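Her-1 protein (Caenorhabditis elegans, PDB 1SZH) dictates male development as a secreted protein that inhibits TRA-2A, and probably plays a direct role in cell signalling during sex determination. Local coordinates at residues K17-T20 against C26-E29; C76-N81 against L142-Y147; S111-S116 against V121-F126. The protein carries 2 engineered substitutions. One frame throughout, in Å; residues are numbered along the deposited sequence.

Contact 1: K17-T20 against C26-E29; sequences KCCT and CCIE
C19 and C27 are joined by a disulfide that ties the residue just after helix 8-18 to the first turn of helix 24-33, bridging the short connection between two consecutive helices, probably part of the overhand three-helix bundle of HER-1. C19 is the first residue to leave helical geometry, and its side chain points at C27, which in turn points back from inside its own helix. The CA atoms of C19 and C27 lie 6.7 Å apart, toward the long end of the span a disulfide can bridge.

Followed outward from C19, CB already lies within touch of the partner: it is 3.9 Å from C27 CB and 3.1 Å from C27 SG. The next atom, C19 SG, stands beside its own backbone N and anti to the carbonyl carbon (chi1 -54°), a turn that carries the sulfur across the gap. There it bonds to C27 SG at 2.2 Å and has C27 CB 3.1 Å away. C27 answers with the same choice of rotamer, its sulfur likewise anti to the carbonyl carbon, and the two residues contribute nearly equal shares of a small buried surface.

The link is thus covalent and apolar, with both cysteines buried. The side chain of C19 rests on V51 of helix 47-59, and that of C27 on A15 of helix 8-18, placing the bridge among three helices. Its neighbours in sequence turn to other partners, C18 to C54 and C26 to C39, and the three disulfides together cross-link this compact cysteine-rich region of a secreted protein. At the centre of the bridge, the torsion about the bond from C19 SG to C27 SG is -92°, close to the perpendicular setting a disulfide prefers.

Contact 2: C76-N81 against L142-Y147; sequences CSVFGN and LQFEEY
V78 and F144 meet through a CH-pi contact that pins the loop following helix 120-134 to a 3-10 helical segment. V78 CB stands almost squarely over the F144 ring, 3.6 Å from its centroid and only 8° off the normal. CG2 of V78, set anti to its backbone N, lies toward the CB-bearing end of the same ring, 3.8 Å from F144 CG. The other methyl, CG1, lies over the centre of the F79 ring, so the valine is held between two aromatic residues.

The ring also packs on backbone. F144 CZ comes to 3.3 Å from V78 N, near the peptide joining S77 to V78, while S77 CB lies at the ring edge, in its plane, 3.8 Å from CE1 of F144. C125 of helix 120-134 touches both V78 and F144.

Polar bonds are local to each side. In segment 76-81 the backbone runs in i to i+3 steps, as in C76 O accepting from F79 N. V78 O takes N81 N and, in addition, N81 ND2 at 3.0 Å, both from the same face of its carbonyl plane; the side-chain bond is bent, with 130° at the hydrogen. This folds the N81 amide back over its own turn and puts ND2 3.8 Å from F144 CD1, the amide plane nearly perpendicular to the ring. Within 142-147, Y147 N bonds to F144 O, closing the turn that presents the phenylalanine.

The joint between the two segments therefore rests on dispersion and shape, one aromatic ring laid against a valine and its backbone, while the hydrogen bonds described for the N81 amide and for F144 O stay within their own segments.

Contact 3: S111-S116 against V121-F126; sequences SIKSCS and VLYKCF
I112 O is gripped twice by S116, by OG at 2.9 Å and by the backbone N, the two arriving from opposite faces of the carbonyl plane. The bonds finish helix 105-115, which pairs with helix 120-134 in an antiparallel helical hairpin; the short segments run at 150° with axes 9.9 Å apart. The same S116 OG leans on Y123, 3.5 Å from its CB.

Y123 is the central side chain of the interface. With CG anti to the backbone N (chi1 -178°), its ring reaches across to helix 105-115 and lies against K113. K113 CB sits over one face, 4.1 Å from the ring centroid and nearer the rim, while the extended lysine chain passes the ring with its CG and CD and then continues beyond it. I112 CG2 meets the ring edge instead, close to the ring plane. Replacing Y123 by an alanine would probably open a gap between the helices and leave the K113 methylenes and I112 CG2 without their aromatic neighbour.

One turn on, F126 continues the apolar seam. I112 CG2 lies above one face of its ring toward the rim, and I112 CD1 touches F126 CZ at 4.0 Å.

Contact 1 comes first along the chain and stands apart, its centre about 33 Å from that of contact 2 and 31 Å from that of contact 3, on the opposite side of the chain's centre. It belongs to the N-terminal helices 8-18 and 24-33. Contacts 2 and 3 have centres about 12 Å apart, and contact 3 is nested within the long loop that contact 2 closes. They touch directly: F79 packs on S116 and F126, and V78 on C125 and L122. Segment 76-81 thus bridges the 105-115/120-134 hairpin and the C-terminal loop, so contacts 2 and 3 form one continuous packing unit at that end of a strand-free, helical, disulfide-rich protein.

Contact 1: K17-T20 against C26-E29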
loop_
_atom_site.group_PDB
_atom_site.type_symbol
_atom_site.label_atom_id
_atom_site.label_comp_id
_atom_site.label_asym_id
_atom_site.label_seq_id
_atom_site.Cartn_x
_atom_site.Cartn_y
_atom_site.Cartn_z
ATOM N N LYS A 17 8.727 17.375 -5.565
ATOM C CA LYS A 17 9.137 16.597 -6.725
ATOM C C LYS A 17 8.031 15.795 -7.369
ATOM O O LYS A 17 8.107 15.445 -8.541
ATOM C CB LYS A 17 10.253 15.620 -6.326
ATOM C CG LYS A 17 11.553 16.325 -5.926
ATOM C CD LYS A 17 12.608 15.354 -5.468
ATOM C CE LYS A 17 13.945 16.094 -5.256
ATOM N NZ LYS A 17 14.997 15.187 -4.726
ATOM N N CYS A 18 6.972 15.543 -6.615
ATOM C CA CYS A 18 5.923 14.668 -7.107
ATOM C C CYS A 18 4.516 15.209 -7.306
ATOM O O CYS A 18 3.757 14.633 -8.070
ATOM C CB CYS A 18 5.820 13.477 -6.157
ATOM S SG CYS A 18 7.382 12.597 -5.899
ATOM N N CYS A 19 4.170 16.270 -6.578
ATOM C CA CYS A 19 2.840 16.869 -6.644
ATOM C C CYS A 19 2.847 18.238 -7.325
ATOM O O CYS A 19 3.876 18.916 -7.338
ATOM C CB CYS A 19 2.302 16.988 -5.219
ATOM S SG CYS A 19 2.401 15.333 -4.488
ATOM N N THR A 20 1.706 18.629 -7.892
ATOM C CA THR A 20 1.584 19.933 -8.549
ATOM C C THR A 20 1.634 21.016 -7.481
ATOM O O THR A 20 1.433 20.741 -6.290
ATOM C CB THR A 20 0.265 20.060 -9.303
ATOM O OG1 THR A 20 -0.823 19.955 -8.375
ATOM C CG2 THR A 20 0.147 18.961 -10.362
ATOM N N CYS A 26 -1.661 19.221 0.315
ATOM C CA CYS A 26 -2.395 17.973 0.434
ATOM C C CYS A 26 -1.426 16.795 0.462
ATOM O O CYS A 26 -1.595 15.873 1.250
ATOM C CB CYS A 26 -3.392 17.792 -0.726
ATOM S SG CYS A 26 -4.385 16.297 -0.599
ATOM N N CYS A 27 -0.414 16.825 -0.398
ATOM C CA CYS A 27 0.567 15.737 -0.412
ATOM C C CYS A 27 1.329 15.655 0.900
ATOM O O CYS A 27 1.580 14.568 1.417
ATOM C CB CYS A 27 1.517 15.921 -1.595
ATOM S SG CYS A 27 0.695 15.339 -3.089
ATOM N N ILE A 28 1.694 16.806 1.455
ATOM C CA ILE A 28 2.384 16.837 2.746
ATOM C C ILE A 28 1.463 16.237 3.800
ATOM O O ILE A 28 1.900 15.439 4.637
ATOM C CB ILE A 28 2.776 18.281 3.102
ATOM C CG1 ILE A 28 3.933 18.719 2.199
ATOM C CG2 ILE A 28 3.196 18.396 4.563
ATOM C CD1 ILE A 28 4.189 20.218 2.200
ATOM N N GLU A 29 0.174 16.578 3.731
ATOM C CA GLU A 29 -0.792 16.050 4.710
ATOM C C GLU A 29 -0.952 14.536 4.661
ATOM O O GLU A 29 -0.911 13.867 5.700
ATOM C CB GLU A 29 -2.159 16.699 4.510
ATOM C CG GLU A 29 -2.245 18.135 4.972
ATOM C CD GLU A 29 -3.237 18.312 6.120
ATOM O OE1 GLU A 29 -2.875 18.969 7.108
ATOM O OE2 GLU A 29 -4.381 17.808 6.019
#

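Contact 2: C76-N81 against L142-Y147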
loop_
_atom_site.group_PDB
_atom_site.type_symbol
_atom_site.label_atom_id
_atom_site.label_comp_id
_atom_site.label_asym_id
_atom_site.label_seq_id
_atom_site.Cartn_x
_atom_site.Cartn_y
_atom_site.Cartn_z
ATOM N N CYS A 76 -4.762 -7.608 -0.886
ATOM C CA CYS A 76 -5.540 -7.392 0.325
ATOM C C CYS A 76 -6.936 -8.031 0.299
ATOM O O CYS A 76 -7.503 -8.318 1.355
ATOM C CB CYS A 76 -5.712 -5.892 0.539
ATOM S SG CYS A 76 -4.232 -4.995 0.970
ATOM N N SER A 77 -7.486 -8.231 -0.895
ATOM C CA SER A 77 -8.817 -8.793 -1.033
ATOM C C SER A 77 -8.954 -10.147 -0.379
ATOM O O SER A 77 -10.061 -10.550 -0.012
ATOM C CB SER A 77 -9.189 -8.903 -2.515
ATOM O OG SER A 77 -9.277 -7.604 -3.070
ATOM N N VAL A 78 -7.838 -10.843 -0.200
ATOM C CA VAL A 78 -7.933 -12.175 0.391
ATOM C C VAL A 78 -8.458 -12.195 1.818
ATOM O O VAL A 78 -9.044 -13.176 2.253
ATOM C CB VAL A 78 -6.587 -12.930 0.364
ATOM C CG1 VAL A 78 -5.633 -12.423 1.433
ATOM C CG2 VAL A 78 -6.845 -14.414 0.545
ATOM N N PHE A 79 -8.272 -11.108 2.557
ATOM C CA PHE A 79 -8.712 -11.097 3.942
ATOM C C PHE A 79 -10.213 -11.110 4.116
ATOM O O PHE A 79 -10.707 -11.528 5.164
ATOM C CB PHE A 79 -8.091 -9.914 4.658
ATOM C CG PHE A 79 -6.613 -10.027 4.794
ATOM C CD1 PHE A 79 -5.770 -9.166 4.077
ATOM C CD2 PHE A 79 -6.051 -11.034 5.580
ATOM C CE1 PHE A 79 -4.387 -9.313 4.154
ATOM C CE2 PHE A 79 -4.671 -11.189 5.665
ATOM C CZ PHE A 79 -3.834 -10.328 4.945
ATOM N N GLY A 80 -10.925 -10.695 3.069
ATOM C CA GLY A 80 -12.373 -10.674 3.124
ATOM C C GLY A 80 -12.963 -12.053 2.902
ATOM O O GLY A 80 -14.177 -12.224 2.988
ATOM N N ASN A 81 -12.118 -13.043 2.616
ATOM C CA ASN A 81 -12.630 -14.393 2.387
ATOM C C ASN A 81 -13.107 -14.935 3.719
ATOM O O ASN A 81 -13.866 -15.901 3.785
ATOM C CB ASN A 81 -11.558 -15.280 1.749
ATOM C CG ASN A 81 -11.362 -14.974 0.264
ATOM O OD1 ASN A 81 -12.310 -15.037 -0.526
ATOM N ND2 ASN A 81 -10.134 -14.642 -0.118
ATOM N N LEU A 142 -5.395 -14.386 -11.745
ATOM C CA LEU A 142 -5.685 -15.560 -10.918
ATOM C C LEU A 142 -6.516 -15.181 -9.700
ATOM O O LEU A 142 -6.345 -14.103 -9.142
ATOM C CB LEU A 142 -4.385 -16.174 -10.400
ATOM C CG LEU A 142 -3.328 -16.673 -11.399
ATOM C CD1 LEU A 142 -2.099 -17.147 -10.651
ATOM C CD2 LEU A 142 -3.911 -17.815 -12.205
ATOM N N GLN A 143 -7.423 -16.058 -9.292
ATOM C CA GLN A 143 -8.188 -15.793 -8.083
ATOM C C GLN A 143 -7.399 -16.538 -7.018
ATOM O O GLN A 143 -6.707 -17.508 -7.330
ATOM C CB GLN A 143 -9.612 -16.321 -8.199
ATOM C CG GLN A 143 -9.735 -17.596 -8.976
ATOM C CD GLN A 143 -11.175 -18.014 -9.130
ATOM O OE1 GLN A 143 -12.030 -17.204 -9.493
ATOM N NE2 GLN A 143 -11.457 -19.287 -8.862
ATOM N N PHE A 144 -7.484 -16.094 -5.763
ATOM C CA PHE A 144 -6.694 -16.731 -4.712
ATOM C C PHE A 144 -6.862 -18.224 -4.656
ATOM O O PHE A 144 -5.917 -18.938 -4.315
ATOM C CB PHE A 144 -7.024 -16.151 -3.329
ATOM C CG PHE A 144 -6.888 -14.659 -3.236
ATOM C CD1 PHE A 144 -8.028 -13.852 -3.209
ATOM C CD2 PHE A 144 -5.632 -14.052 -3.229
ATOM C CE1 PHE A 144 -7.926 -12.460 -3.141
ATOM C CE2 PHE A 144 -5.511 -12.655 -3.160
ATOM C CZ PHE A 144 -6.661 -11.851 -3.133
ATOM N N GLU A 145 -8.063 -18.695 -4.955
ATOM C CA GLU A 145 -8.341 -20.131 -4.922
ATOM C C GLU A 145 -7.417 -20.935 -5.838
ATOM O O GLU A 145 -7.244 -22.139 -5.646
ATOM C CB GLU A 145 -9.799 -20.399 -5.302
ATOM C CG GLU A 145 -10.825 -19.732 -4.393
ATOM C CD GLU A 145 -11.197 -18.354 -4.876
ATOM O OE1 GLU A 145 -10.663 -17.884 -5.937
ATOM O OE2 GLU A 145 -12.046 -17.667 -4.200
ATOM N N GLU A 146 -6.809 -20.269 -6.817
ATOM C CA GLU A 146 -5.915 -20.952 -7.760
ATOM C C GLU A 146 -4.479 -21.124 -7.294
ATOM O O GLU A 146 -3.751 -21.965 -7.819
ATOM C CB GLU A 146 -5.919 -20.237 -9.114
ATOM C CG GLU A 146 -7.251 -20.314 -9.823
ATOM C CD GLU A 146 -7.167 -19.960 -11.306
ATOM O OE1 GLU A 146 -6.557 -20.745 -12.082
ATOM O OE2 GLU A 146 -7.715 -18.905 -11.696
ATOM N N TYR A 147 -4.044 -20.336 -6.319
ATOM C CA TYR A 147 -2.678 -20.513 -5.858
ATOM C C TYR A 147 -2.608 -20.622 -4.351
ATOM O O TYR A 147 -1.544 -20.857 -3.780
ATOM C CB TYR A 147 -1.782 -19.399 -6.389
ATOM C CG TYR A 147 -2.221 -18.007 -6.034
ATOM C CD1 TYR A 147 -1.725 -17.372 -4.899
ATOM C CD2 TYR A 147 -3.065 -17.291 -6.883
ATOM C CE1 TYR A 147 -2.039 -16.045 -4.627
ATOM C CE2 TYR A 147 -3.387 -15.967 -6.620
ATOM C CZ TYR A 147 -2.862 -15.348 -5.493
ATOM O OH TYR A 147 -3.110 -14.021 -5.267
#

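Contact 3: S111-S116 against V121-F126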
loop_
_atom_site.group_PDB
_atom_site.type_symbol
_atom_site.label_atom_id
_atom_site.label_comp_id
_atom_site.label_asym_id
_atom_site.label_seq_id
_atom_site.Cartn_x
_atom_site.Cartn_y
_atom_site.Cartn_z
ATOM N N SER A 111 0.990 -4.357 11.000
ATOM C CA SER A 111 -0.431 -4.076 11.258
ATOM C C SER A 111 -1.323 -5.088 10.562
ATOM O O SER A 111 -2.294 -5.569 11.147
ATOM C CB SER A 111 -0.767 -2.636 10.808
ATOM O OG SER A 111 -2.154 -2.380 10.993
ATOM N N ILE A 112 -0.978 -5.437 9.322
ATOM C CA ILE A 112 -1.754 -6.419 8.581
ATOM C C ILE A 112 -1.630 -7.805 9.237
ATOM O O ILE A 112 -2.609 -8.532 9.354
ATOM C CB ILE A 112 -1.251 -6.477 7.118
ATOM C CG1 ILE A 112 -1.561 -5.156 6.420
ATOM C CG2 ILE A 112 -1.914 -7.659 6.365
ATOM C CD1 ILE A 112 -0.731 -4.940 5.132
ATOM N N LYS A 113 -0.426 -8.186 9.651
ATOM C CA LYS A 113 -0.260 -9.485 10.298
ATOM C C LYS A 113 -1.057 -9.496 11.601
ATOM O O LYS A 113 -1.677 -10.497 11.927
ATOM C CB LYS A 113 1.218 -9.762 10.593
ATOM C CG LYS A 113 1.473 -11.163 11.162
ATOM C CD LYS A 113 2.958 -11.449 11.241
ATOM C CE LYS A 113 3.230 -12.870 11.736
ATOM N NZ LYS A 113 4.692 -13.155 11.748
ATOM N N SER A 114 -1.066 -8.377 12.324
ATOM C CA SER A 114 -1.808 -8.340 13.578
ATOM C C SER A 114 -3.309 -8.490 13.384
ATOM O O SER A 114 -3.930 -9.238 14.125
ATOM C CB SER A 114 -1.487 -7.060 14.340
ATOM O OG SER A 114 -0.160 -7.141 14.841
ATOM N N CYS A 115 -3.918 -7.816 12.403
ATOM C CA CYS A 115 -5.357 -7.984 12.259
ATOM C C CYS A 115 -5.780 -9.335 11.719
ATOM O O CYS A 115 -6.933 -9.716 11.846
ATOM C CB CYS A 115 -6.032 -6.865 11.444
ATOM S SG CYS A 115 -5.552 -6.484 9.792
ATOM N N SER A 116 -4.849 -10.053 11.123
ATOM C CA SER A 116 -5.182 -11.366 10.589
ATOM C C SER A 116 -4.610 -12.480 11.488
ATOM O O SER A 116 -4.514 -13.627 11.061
ATOM C CB SER A 116 -4.631 -11.515 9.147
ATOM O OG SER A 116 -3.212 -11.354 9.127
ATOM N N VAL A 121 -3.815 -18.479 7.806
ATOM C CA VAL A 121 -3.862 -18.989 6.435
ATOM C C VAL A 121 -4.052 -17.848 5.440
ATOM O O VAL A 121 -3.438 -17.845 4.370
ATOM C CB VAL A 121 -5.013 -20.005 6.252
ATOM C CG1 VAL A 121 -5.144 -20.407 4.774
ATOM C CG2 VAL A 121 -4.742 -21.246 7.090
ATOM N N LEU A 122 -4.908 -16.885 5.780
ATOM C CA LEU A 122 -5.153 -15.759 4.870
ATOM C C LEU A 122 -3.925 -14.843 4.756
ATOM O O LEU A 122 -3.645 -14.319 3.676
ATOM C CB LEU A 122 -6.384 -14.967 5.324
ATOM C CG LEU A 122 -7.741 -15.704 5.372
ATOM C CD1 LEU A 122 -8.842 -14.704 5.711
ATOM C CD2 LEU A 122 -8.047 -16.393 4.042
ATOM N N TYR A 123 -3.203 -14.641 5.860
ATOM C CA TYR A 123 -1.987 -13.831 5.831
ATOM C C TYR A 123 -0.932 -14.515 4.937
ATOM O O TYR A 123 -0.208 -13.856 4.175
ATOM C CB TYR A 123 -1.401 -13.630 7.235
ATOM C CG TYR A 123 -0.172 -12.768 7.229
ATOM C CD1 TYR A 123 -0.280 -11.403 6.979
ATOM C CD2 TYR A 123 1.104 -13.309 7.415
ATOM C CE1 TYR A 123 0.840 -10.595 6.906
ATOM C CE2 TYR A 123 2.245 -12.497 7.340
ATOM C CZ TYR A 123 2.096 -11.143 7.084
ATOM O OH TYR A 123 3.181 -10.300 6.991
ATOM N N LYS A 124 -0.840 -15.839 5.026
ATOM C CA LYS A 124 0.131 -16.545 4.189
ATOM C C LYS A 124 -0.258 -16.412 2.722
ATOM O O LYS A 124 0.619 -16.292 1.861
ATOM C CB LYS A 124 0.212 -18.019 4.596
ATOM C CG LYS A 124 0.866 -18.219 5.950
ATOM C CD LYS A 124 0.996 -19.700 6.308
ATOM C CE LYS A 124 1.725 -19.882 7.638
ATOM N NZ LYS A 124 1.787 -21.309 8.084
ATOM N N CYS A 125 -1.551 -16.423 2.429
ATOM C CA CYS A 125 -2.010 -16.267 1.049
ATOM C C CYS A 125 -1.684 -14.845 0.559
ATOM O O CYS A 125 -1.265 -14.640 -0.574
ATOM C CB CYS A 125 -3.505 -16.513 0.970
ATOM S SG CYS A 125 -4.210 -16.390 -0.657
ATOM N N PHE A 126 -1.876 -13.859 1.431
ATOM C CA PHE A 126 -1.566 -12.475 1.091
ATOM C C PHE A 126 -0.077 -12.391 0.714
ATOM O O PHE A 126 0.297 -11.762 -0.279
ATOM C CB PHE A 126 -1.872 -11.582 2.325
ATOM C CG PHE A 126 -1.326 -10.160 2.232
ATOM C CD1 PHE A 126 -1.948 -9.206 1.427
ATOM C CD2 PHE A 126 -0.203 -9.790 2.965
ATOM C CE1 PHE A 126 -1.450 -7.886 1.347
ATOM C CE2 PHE A 126 0.312 -8.462 2.905
ATOM C CZ PHE A 126 -0.308 -7.514 2.093
#